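Local coordinates for subtilisin-like protein (Prochloron didemni, PDB 3ZXY) that probably works as a subtilisin-type serine endopeptidase, this chain being the protease domain of the longer PatA protein, at residues Ser49-His54 with Gly209-Thr214. The protein carries 1 engineered substitution. Sequence-based numbering, arbitrary orientation.
Engineered in segment 209-214: Ala211 (natural residue Ser).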
ATOM      1  N   SER A  49      -6.341  -0.253 -15.254  1.00 15.55           N
ATOM      2  CA  SER A  49      -7.054  -1.482 -14.874  1.00 16.00           C
ATOM      3  C   SER A  49      -6.056  -2.603 -14.542  1.00 15.75           C
ATOM      4  O   SER A  49      -6.223  -3.332 -13.558  1.00 15.76           O
ATOM      5  CB  SER A  49      -7.984  -1.940 -15.990  1.00 16.93           C
ATOM      6  OG  SER A  49      -9.096  -1.080 -16.147  1.00 17.63           O
ATOM      7  N   ALA A  50      -4.989  -2.726 -15.332  1.00 15.66           N
ATOM      8  CA  ALA A  50      -3.951  -3.716 -15.047  1.00 15.60           C
ATOM      9  C   ALA A  50      -3.272  -3.416 -13.724  1.00 14.99           C
ATOM     10  O   ALA A  50      -3.116  -4.288 -12.865  1.00 15.17           O
ATOM     11  CB  ALA A  50      -2.920  -3.749 -16.166  1.00 16.02           C
ATOM     12  N   HIS A  51      -2.913  -2.162 -13.530  1.00 14.46           N
ATOM     13  CA  HIS A  51      -2.194  -1.738 -12.335  1.00 14.54           C
ATOM     14  C   HIS A  51      -3.032  -1.964 -11.091  1.00 13.96           C
ATOM     15  O   HIS A  51      -2.579  -2.585 -10.109  1.00 14.17           O
ATOM     16  CB  HIS A  51      -1.830  -0.262 -12.519  1.00 14.77           C
ATOM     17  CG  HIS A  51      -0.739   0.232 -11.617  1.00 15.20           C
ATOM     18  ND1 HIS A  51      -0.998   0.747 -10.401  1.00 15.60           N
ATOM     19  CD2 HIS A  51       0.635   0.360 -11.817  1.00 15.97           C
ATOM     20  CE1 HIS A  51       0.148   1.145  -9.829  1.00 15.19           C
ATOM     21  NE2 HIS A  51       1.155   0.912 -10.693  1.00 16.11           N
ATOM     22  N   GLY A  52      -4.278  -1.506 -11.114  1.00 14.04           N
ATOM     23  CA  GLY A  52      -5.150  -1.601  -9.952  1.00 13.97           C
ATOM     24  C   GLY A  52      -5.551  -3.026  -9.622  1.00 13.96           C
ATOM     25  O   GLY A  52      -5.589  -3.405  -8.454  1.00 13.72           O
ATOM     26  N   THR A  53      -5.845  -3.832 -10.644  1.00 14.27           N
ATOM     27  CA  THR A  53      -6.218  -5.231 -10.414  1.00 14.46           C
ATOM     28  C   THR A  53      -5.048  -6.001  -9.801  1.00 14.25           C
ATOM     29  O   THR A  53      -5.231  -6.803  -8.864  1.00 14.22           O
ATOM     30  CB  THR A  53      -6.672  -5.889 -11.725  1.00 15.25           C
ATOM     31  OG1 THR A  53      -7.784  -5.149 -12.261  1.00 15.73           O
ATOM     32  CG2 THR A  53      -7.063  -7.356 -11.520  1.00 16.02           C
ATOM     33  N   HIS A  54      -3.838  -5.727 -10.280  1.00 13.89           N
ATOM     34  CA  HIS A  54      -2.648  -6.382  -9.759  1.00 13.63           C
ATOM     35  C   HIS A  54      -2.428  -5.990  -8.315  1.00 13.05           C
ATOM     36  O   HIS A  54      -2.286  -6.854  -7.437  1.00 13.35           O
ATOM     37  CB  HIS A  54      -1.452  -6.006 -10.609  1.00 14.10           C
ATOM     38  CG  HIS A  54      -0.261  -6.897 -10.416  1.00 14.60           C
ATOM     39  ND1 HIS A  54       0.530  -6.819  -9.321  1.00 14.90           N
ATOM     40  CD2 HIS A  54       0.268  -7.903 -11.216  1.00 15.61           C
ATOM     41  CE1 HIS A  54       1.527  -7.710  -9.429  1.00 15.30           C
ATOM     42  NE2 HIS A  54       1.366  -8.384 -10.575  1.00 16.19           N
ATOM     43  N   GLY A 209       8.465  -3.260  -9.235  1.00 13.30           N
ATOM     44  CA  GLY A 209       8.414  -1.830  -8.964  1.00 12.66           C
ATOM     45  C   GLY A 209       7.942  -1.530  -7.568  1.00 11.55           C
ATOM     46  O   GLY A 209       7.379  -2.384  -6.875  1.00 11.14           O
ATOM     47  N   THR A 210       8.145  -0.286  -7.139  1.00 11.04           N
ATOM     48  CA  THR A 210       7.680   0.119  -5.825  1.00 10.17           C
ATOM     49  C   THR A 210       6.157   0.059  -5.695  1.00  9.99           C
ATOM     50  O   THR A 210       5.656  -0.097  -4.587  1.00  9.84           O
ATOM     51  CB  THR A 210       8.200   1.515  -5.403  1.00 10.04           C
ATOM     52  OG1 THR A 210       7.709   2.535  -6.282  1.00 10.42           O
ATOM     53  CG2 THR A 210       9.734   1.546  -5.383  1.00 10.58           C
ATOM     54  N   ALA A 211       5.432   0.167  -6.817  1.00 10.77           N
ATOM     55  CA  ALA A 211       3.972   0.028  -6.784  1.00 11.06           C
ATOM     56  C   ALA A 211       3.499  -1.325  -6.286  1.00 11.00           C
ATOM     57  O   ALA A 211       2.367  -1.445  -5.823  1.00 11.34           O
ATOM     58  CB  ALA A 211       3.379   0.273  -8.161  1.00 11.65           C
ATOM     59  N   PHE A 212       4.331  -2.347  -6.418  1.00 11.57           N
ATOM     60  CA  PHE A 212       3.956  -3.713  -6.059  1.00 12.17           C
ATOM     61  C   PHE A 212       4.501  -4.114  -4.695  1.00 11.97           C
ATOM     62  O   PHE A 212       3.906  -4.942  -3.991  1.00 12.69           O
ATOM     63  CB  PHE A 212       4.317  -4.656  -7.209  1.00 13.16           C
ATOM     64  CG  PHE A 212       3.823  -4.129  -8.507  1.00 13.86           C
ATOM     65  CD1 PHE A 212       2.464  -4.021  -8.733  1.00 14.70           C
ATOM     66  CD2 PHE A 212       4.693  -3.583  -9.419  1.00 14.78           C
ATOM     67  CE1 PHE A 212       1.981  -3.458  -9.897  1.00 15.43           C
ATOM     68  CE2 PHE A 212       4.224  -3.009 -10.581  1.00 15.36           C
ATOM     69  CZ  PHE A 212       2.864  -2.962 -10.830  1.00 15.45           C
ATOM     70  N   ALA A 213       5.581  -3.471  -4.284  1.00 11.46           N
ATOM     71  CA  ALA A 213       6.087  -3.586  -2.901  1.00 10.98           C
ATOM     72  C   ALA A 213       5.127  -2.936  -1.910  1.00 10.61           C
ATOM     73  O   ALA A 213       4.922  -3.431  -0.801  1.00 10.48           O
ATOM     74  CB  ALA A 213       7.469  -2.925  -2.805  1.00 11.43           C
ATOM     75  N   THR A 214       4.534  -1.809  -2.315  1.00 10.46           N
ATOM     76  CA  THR A 214       3.632  -1.035  -1.461  1.00 10.12           C
ATOM     77  C   THR A 214       2.483  -1.885  -0.873  1.00 10.05           C
ATOM     78  O   THR A 214       2.292  -1.872   0.338  1.00 10.06           O
ATOM     79  CB  THR A 214       3.153   0.231  -2.206  1.00 10.57           C
ATOM     80  OG1 THR A 214       4.289   1.057  -2.475  1.00 10.77           O
ATOM     81  CG2 THR A 214       2.150   1.035  -1.395  1.00 10.80           C
TER
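His51 reaches across to Ala211, its imidazole NE2 lying 3.4 Å from the methyl CB of Ala211. Both belong to the predicted charge relay system of a subtilase: the natural residue at 211 is serine, the predicted nucleophile, here engineered to alanine, so a methyl, with no hydroxyl, lies beside NE2 and CE1 and this pair meets by van der Waals contact alone. CG of His51 is anti to the backbone N, which swings the ring out from the helix into the gap between the two segments. The second ring nitrogen, ND1, hydrogen-bonds OD1 of Asp16, the third predicted member of the triad, and this bond helps fix the imidazole's rotation.

The aromatic contacts centre on Phe212. CZ of its ring approaches CD2 of His51 at 4.1 Å, the two planes inclined at 51°. His54, one helical turn after His51, comes in with ND1 at 3.5 Å from Phe212 CD1, and those planes meet at 68°. The hydrogen bond from NE2 of His54 to the backbone O of Glu205 ties the buried ring to strand 204-207 and helps set its rotation. The methyl of Ala211 also lies over the centre of one face of the Phe212 ring.

No hydrogen bond joins the segments; the axes of the two short helical segments come no closer than 10.9 Å, inclined at 30°, and side chains alone span the gap. Residues 49-54 lie in helix 47-60, and Gly209 is the N-cap of helix 210-230; in subtilases the nucleophile sits in the first turn of this helix, as position 211 does here. Leu207 of strand 204-207 touches both His54 and Phe212, while Thr214 packs on strands 139-143 and 162-167 of the central parallel sheet.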